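Local coordinates for protein alcohol oxidase (Myceliophthora thermophila, PDB 6F74) that binds flavin-adenine dinucleotide and probably works as an oxidoreductase of the oxygen-dependent, FAD-linked family, a VAO-type flavoprotein oxidase, at residues Ala335-Gln340 with Ala390-Ala395; His314-Ala319 with Leu403-Thr408. All coordinates share one frame; numbering follows the deposited sequence.

Contact 1 (Ala335-Gln340 with Ala390-Ala395); sequences AVLHQQ and APLMNA
Leu392 holds its CG anti to the backbone N (chi1 -179°), and with chi2 at 54° its CD1 comes to rest against the backbone turn of Leu337. That methyl lies 3.7 Å from Leu337 CA and is as close to Leu337 CG, while CD2, the other branch, packs more loosely on Leu337 CD1 at 4.0 Å; the two leucines meet obliquely. The same CD1 also touches the aliphatic start of Gln340, where CG is 3.9 Å away, so one methyl fills the angle between residues a helical turn apart. Further along, the CG1 branch of Val336 is the one turned across the gap, meeting Ala395 CB at 3.7 Å. The bent chain of Gln340 lays its terminal amide group over Pro391 and Ala395.

Segments 335-340 and 390-395 run nearly antiparallel, at 157°, their axes 9.3 Å apart at closest approach. Their floor is the antiparallel sheet: Leu316 on strand 311-320 touches both Leu337 and Leu392, and Tyr371 and His373 on the next strand lie under one leucine each. Phe399, in the loop after helix 382-396, packs on Val336. The leucine pair is therefore buried between helices and sheet, whereas Val336, Gln340, Pro391 and Ala395 are partly exposed. Apart from the Gln340 amide and the Pro391 carbonyl it lies against, the groups that meet are hydrocarbon, consistent with a contact held largely by dispersion and the exclusion of water.

Contact 2 (His314-Ala319 with Leu403-Thr408); sequences HRLAIA and LVITST
Strand 403-412 is the edge strand of a seven-stranded antiparallel sheet, and its first half pairs here with strand 311-320. Arg315 with Thr408, Ala317 with Thr406 and Ala319 with Val404 are the hydrogen-bonded pairs, each joined by two N-H...O=C bonds; Arg315 N to Thr408 O is 2.8 Å and Thr408 N to Arg315 O is 3.0 Å. Between them sit the non-hydrogen-bonded pairs Leu316-Ser407 and Ile318-Ile405, with CA-H...O contacts beside the bonds.

On the face that carries Leu316 and Ile318, Leu316 and Ile405 run alongside each other in the same direction, with CD1 against CG2 at 3.9 Å. Ile318 meets Leu403 more obliquely, CG2 to CD1 at 3.7 Å. Helices 328-346 and 382-396 cover this side: Met393 packs on Leu316, Leu330 on Ile318, and Ala333 lies against Leu403. Strand 370-378 is the neighbour of strand 311-320 on its other side, its backbone bonded to His314, Leu316 and Ile318.

His314 adds a side-chain link to the backbone ladder. CG stands anti to the backbone N (chi1 178°), and from there the ring presents NE2 in its own plane to Ser407 OG, 2.9 Å away; either atom could donate. The ring also stacks with Phe409, and its ND1 has a hydrogen-bonding partner of its own, so both ring nitrogens are engaged.

The face bearing Ala317 is more polar towards one end. Thr406 OG1 sits 3.4 Å from Ala317 CB, and a water donates to Arg315 O at 2.9 Å while also hydrogen bonding to Thr406 OG1. The Arg315 side chain leads away from the neighbouring strand to a salt bridge with Glu422.

How the contacts relate
Following the chain from the N terminus, strand 311-320 is the first of the four elements involved, and helix 328-346 comes next. The chain passes through strands 349-356 and 370-378 before helix 382-396 returns beside the first helix, closing a loop at contact 1 with 49 residues between the nearest ends. Strand 403-412 follows directly and pairs with the opening strand, so contact 2 closes a wider loop, with 83 residues between its nearest ends, inside which contact 1 is nested. The centres of the two contacts are about 12 Å apart, and the helix pair lies on one face of the sheet edge. Met393 bridges the layers: its CE is 3.8 Å from His314 CE1, and its SD lies near Ser407.

Contact 1 (Ala335-Gln340 with Ala390-Ala395)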
loop_
_atom_site.group_PDB
_atom_site.type_symbol
_atom_site.label_atom_id
_atom_site.label_comp_id
_atom_site.label_asym_id
_atom_site.label_seq_id
_atom_site.Cartn_x
_atom_site.Cartn_y
_atom_site.Cartn_z
ATOM N N ALA A 335 4.264 24.987 4.813
ATOM C CA ALA A 335 5.154 24.768 5.935
ATOM C C ALA A 335 4.428 25.022 7.267
ATOM O O ALA A 335 4.481 24.180 8.141
ATOM C CB ALA A 335 6.392 25.635 5.818
ATOM N N VAL A 336 3.740 26.161 7.386
ATOM C CA VAL A 336 2.969 26.493 8.592
ATOM C C VAL A 336 1.926 25.421 8.883
ATOM O O VAL A 336 1.769 25.003 10.012
ATOM C CB VAL A 336 2.256 27.878 8.474
ATOM C CG1 VAL A 336 1.213 28.078 9.574
ATOM C CG2 VAL A 336 3.271 29.011 8.533
ATOM N N LEU A 337 1.210 25.002 7.845
ATOM C CA LEU A 337 0.169 24.001 7.955
ATOM C C LEU A 337 0.732 22.694 8.502
ATOM O O LEU A 337 0.113 22.059 9.364
ATOM C CB LEU A 337 -0.498 23.759 6.587
ATOM C CG LEU A 337 -1.521 22.621 6.473
ATOM C CD1 LEU A 337 -2.604 22.954 5.452
ATOM C CD2 LEU A 337 -0.893 21.271 6.094
ATOM N N HIS A 338 1.880 22.278 7.971
ATOM C CA HIS A 338 2.552 21.091 8.483
ATOM C C HIS A 338 2.817 21.213 9.994
ATOM O O HIS A 338 2.611 20.257 10.730
ATOM C CB HIS A 338 3.850 20.774 7.718
ATOM C CG HIS A 338 3.629 20.024 6.437
ATOM N ND1 HIS A 338 2.972 20.562 5.355
ATOM C CD2 HIS A 338 4.016 18.785 6.059
ATOM C CE1 HIS A 338 2.934 19.677 4.379
ATOM N NE2 HIS A 338 3.557 18.586 4.781
ATOM N N GLN A 339 3.244 22.388 10.444
ATOM C CA GLN A 339 3.458 22.626 11.886
ATOM C C GLN A 339 2.200 22.510 12.754
ATOM O O GLN A 339 2.317 22.311 13.966
ATOM C CB GLN A 339 4.061 24.008 12.125
ATOM C CG GLN A 339 5.439 24.229 11.536
ATOM C CD GLN A 339 5.994 25.579 11.958
ATOM O OE1 GLN A 339 5.575 26.604 11.453
ATOM N NE2 GLN A 339 6.938 25.575 12.876
ATOM N N GLN A 340 1.019 22.695 12.152
ATOM C CA GLN A 340 -0.237 22.624 12.880
ATOM C C GLN A 340 -0.814 21.208 12.983
ATOM O O GLN A 340 -1.776 20.985 13.740
ATOM C CB GLN A 340 -1.280 23.516 12.226
ATOM C CG GLN A 340 -0.901 24.966 12.104
ATOM C CD GLN A 340 -0.472 25.566 13.440
ATOM O OE1 GLN A 340 -1.122 25.363 14.470
ATOM N NE2 GLN A 340 0.633 26.284 13.425
ATOM N N ALA A 390 -9.303 24.740 14.278
ATOM C CA ALA A 390 -9.049 26.132 14.556
ATOM C C ALA A 390 -7.567 26.445 14.611
ATOM O O ALA A 390 -7.167 27.432 14.011
ATOM C CB ALA A 390 -9.765 26.590 15.823
ATOM N N PRO A 391 -6.737 25.605 15.283
ATOM C CA PRO A 391 -5.319 25.957 15.316
ATOM C C PRO A 391 -4.725 26.184 13.914
ATOM O O PRO A 391 -3.929 27.110 13.735
ATOM C CB PRO A 391 -4.675 24.754 16.015
ATOM C CG PRO A 391 -5.777 24.187 16.853
ATOM C CD PRO A 391 -6.972 24.318 15.962
ATOM N N LEU A 392 -5.169 25.387 12.943
ATOM C CA LEU A 392 -4.785 25.578 11.535
ATOM C C LEU A 392 -5.392 26.816 10.873
ATOM O O LEU A 392 -4.664 27.578 10.251
ATOM C CB LEU A 392 -5.125 24.344 10.678
ATOM C CG LEU A 392 -4.723 24.450 9.191
ATOM C CD1 LEU A 392 -3.267 24.795 8.954
ATOM C CD2 LEU A 392 -5.095 23.148 8.514
ATOM N N MET A 393 -6.697 27.015 10.978
ATOM C CA MET A 393 -7.330 28.207 10.326
ATOM C C MET A 393 -6.854 29.521 10.907
ATOM O O MET A 393 -6.637 30.498 10.174
ATOM C CB MET A 393 -8.862 28.107 10.367
ATOM C CG MET A 393 -9.406 26.817 9.762
ATOM S SD MET A 393 -8.882 26.524 8.058
ATOM C CE MET A 393 -7.453 25.557 8.205
ATOM N N ASN A 394 -6.618 29.521 12.217
ATOM C CA ASN A 394 -6.045 30.679 12.881
ATOM C C ASN A 394 -4.642 30.967 12.346
ATOM O O ASN A 394 -4.309 32.137 12.119
ATOM C CB ASN A 394 -5.994 30.488 14.398
ATOM C CG ASN A 394 -7.380 30.416 15.041
ATOM O OD1 ASN A 394 -8.394 30.830 14.466
ATOM N ND2 ASN A 394 -7.419 29.934 16.273
ATOM N N ALA A 395 -3.831 29.936 12.146
ATOM C CA ALA A 395 -2.470 30.141 11.653
ATOM C C ALA A 395 -2.485 30.617 10.218
ATOM O O ALA A 395 -1.606 31.372 9.814
ATOM C CB ALA A 395 -1.620 28.896 11.802
#

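Contact 2 (His314-Ala319 with Leu403-Thr408)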
loop_
_atom_site.group_PDB
_atom_site.type_symbol
_atom_site.label_atom_id
_atom_site.label_comp_id
_atom_site.label_asym_id
_atom_site.label_seq_id
_atom_site.Cartn_x
_atom_site.Cartn_y
_atom_site.Cartn_z
ATOM N N HIS A 314 -13.820 18.375 6.700
ATOM C CA HIS A 314 -13.325 19.716 6.456
ATOM C C HIS A 314 -12.610 19.747 5.124
ATOM O O HIS A 314 -11.614 19.074 4.963
ATOM C CB HIS A 314 -12.321 20.108 7.545
ATOM C CG HIS A 314 -11.723 21.466 7.362
ATOM N ND1 HIS A 314 -10.369 21.691 7.406
ATOM C CD2 HIS A 314 -12.301 22.678 7.174
ATOM C CE1 HIS A 314 -10.138 22.985 7.234
ATOM N NE2 HIS A 314 -11.294 23.603 7.087
ATOM N N ARG A 315 -13.124 20.515 4.177
ATOM C CA ARG A 315 -12.466 20.676 2.888
ATOM C C ARG A 315 -11.717 22.002 2.846
ATOM O O ARG A 315 -12.321 23.056 2.976
ATOM C CB ARG A 315 -13.483 20.540 1.753
ATOM C CG ARG A 315 -14.022 19.099 1.599
ATOM C CD ARG A 315 -13.040 18.177 0.848
ATOM N NE ARG A 315 -13.686 16.894 0.471
ATOM C CZ ARG A 315 -14.135 16.575 -0.760
ATOM N NH1 ARG A 315 -14.025 17.406 -1.821
ATOM N NH2 ARG A 315 -14.680 15.373 -0.986
ATOM N N LEU A 316 -10.408 21.947 2.669
ATOM C CA LEU A 316 -9.584 23.161 2.656
ATOM C C LEU A 316 -8.879 23.256 1.331
ATOM O O LEU A 316 -8.373 22.268 0.859
ATOM C CB LEU A 316 -8.519 23.130 3.768
ATOM C CG LEU A 316 -7.531 24.325 3.854
ATOM C CD1 LEU A 316 -8.231 25.597 4.321
ATOM C CD2 LEU A 316 -6.391 23.991 4.797
ATOM N N ALA A 317 -8.803 24.446 0.765
ATOM C CA ALA A 317 -8.059 24.665 -0.451
ATOM C C ALA A 317 -7.354 26.007 -0.389
ATOM O O ALA A 317 -7.924 27.004 0.065
ATOM C CB ALA A 317 -8.973 24.601 -1.661
ATOM N N ILE A 318 -6.116 26.003 -0.848
ATOM C CA ILE A 318 -5.213 27.145 -0.753
ATOM C C ILE A 318 -4.552 27.318 -2.109
ATOM O O ILE A 318 -3.965 26.362 -2.622
ATOM C CB ILE A 318 -4.071 26.908 0.268
ATOM C CG1 ILE A 318 -4.618 26.440 1.613
ATOM C CG2 ILE A 318 -3.215 28.152 0.391
ATOM C CD1 ILE A 318 -3.579 26.018 2.613
ATOM N N ALA A 319 -4.598 28.529 -2.640
ATOM C CA ALA A 319 -3.929 28.842 -3.883
ATOM C C ALA A 319 -3.277 30.201 -3.816
ATOM O O ALA A 319 -3.778 31.065 -3.095
ATOM C CB ALA A 319 -4.935 28.853 -5.027
ATOM N N LEU A 403 -2.779 34.664 -0.213
ATOM C CA LEU A 403 -3.355 33.453 -0.788
ATOM C C LEU A 403 -4.874 33.487 -0.783
ATOM O O LEU A 403 -5.480 34.139 0.064
ATOM C CB LEU A 403 -2.889 32.237 -0.001
ATOM C CG LEU A 403 -1.383 32.086 0.225
ATOM C CD1 LEU A 403 -1.038 30.981 1.162
ATOM C CD2 LEU A 403 -0.656 31.820 -1.090
ATOM N N VAL A 404 -5.484 32.804 -1.752
ATOM C CA VAL A 404 -6.924 32.542 -1.748
ATOM C C VAL A 404 -7.184 31.234 -1.000
ATOM O O VAL A 404 -6.670 30.181 -1.382
ATOM C CB VAL A 404 -7.479 32.427 -3.173
ATOM C CG1 VAL A 404 -8.993 32.191 -3.148
ATOM C CG2 VAL A 404 -7.114 33.675 -4.003
ATOM N N ILE A 405 -7.973 31.293 0.058
ATOM C CA ILE A 405 -8.190 30.166 0.965
ATOM C C ILE A 405 -9.687 29.916 1.126
ATOM O O ILE A 405 -10.419 30.828 1.438
ATOM C CB ILE A 405 -7.579 30.440 2.354
ATOM C CG1 ILE A 405 -6.059 30.483 2.255
ATOM C CG2 ILE A 405 -7.975 29.359 3.367
ATOM C CD1 ILE A 405 -5.372 31.089 3.460
ATOM N N THR A 406 -10.109 28.675 0.939
ATOM C CA THR A 406 -11.498 28.301 1.064
ATOM C C THR A 406 -11.583 27.148 2.024
ATOM O O THR A 406 -10.694 26.294 2.082
ATOM C CB THR A 406 -12.146 27.891 -0.274
ATOM O OG1 THR A 406 -11.345 26.911 -0.923
ATOM C CG2 THR A 406 -12.291 29.085 -1.177
ATOM N N SER A 407 -12.677 27.123 2.765
ATOM C CA SER A 407 -12.798 26.251 3.910
ATOM C C SER A 407 -14.248 25.936 4.087
ATOM O O SER A 407 -15.026 26.847 4.334
ATOM C CB SER A 407 -12.265 26.980 5.158
ATOM O OG SER A 407 -12.340 26.148 6.275
ATOM N N THR A 408 -14.628 24.673 3.956
ATOM C CA THR A 408 -16.015 24.273 4.150
ATOM C C THR A 408 -16.114 23.005 4.968
ATOM O O THR A 408 -15.166 22.230 5.051
ATOM C CB THR A 408 -16.718 24.062 2.802
ATOM O OG1 THR A 408 -16.104 22.969 2.092
ATOM C CG2 THR A 408 -16.653 25.317 1.962
HETATM O O HOH W 1 -12.663 24.422 0.471
#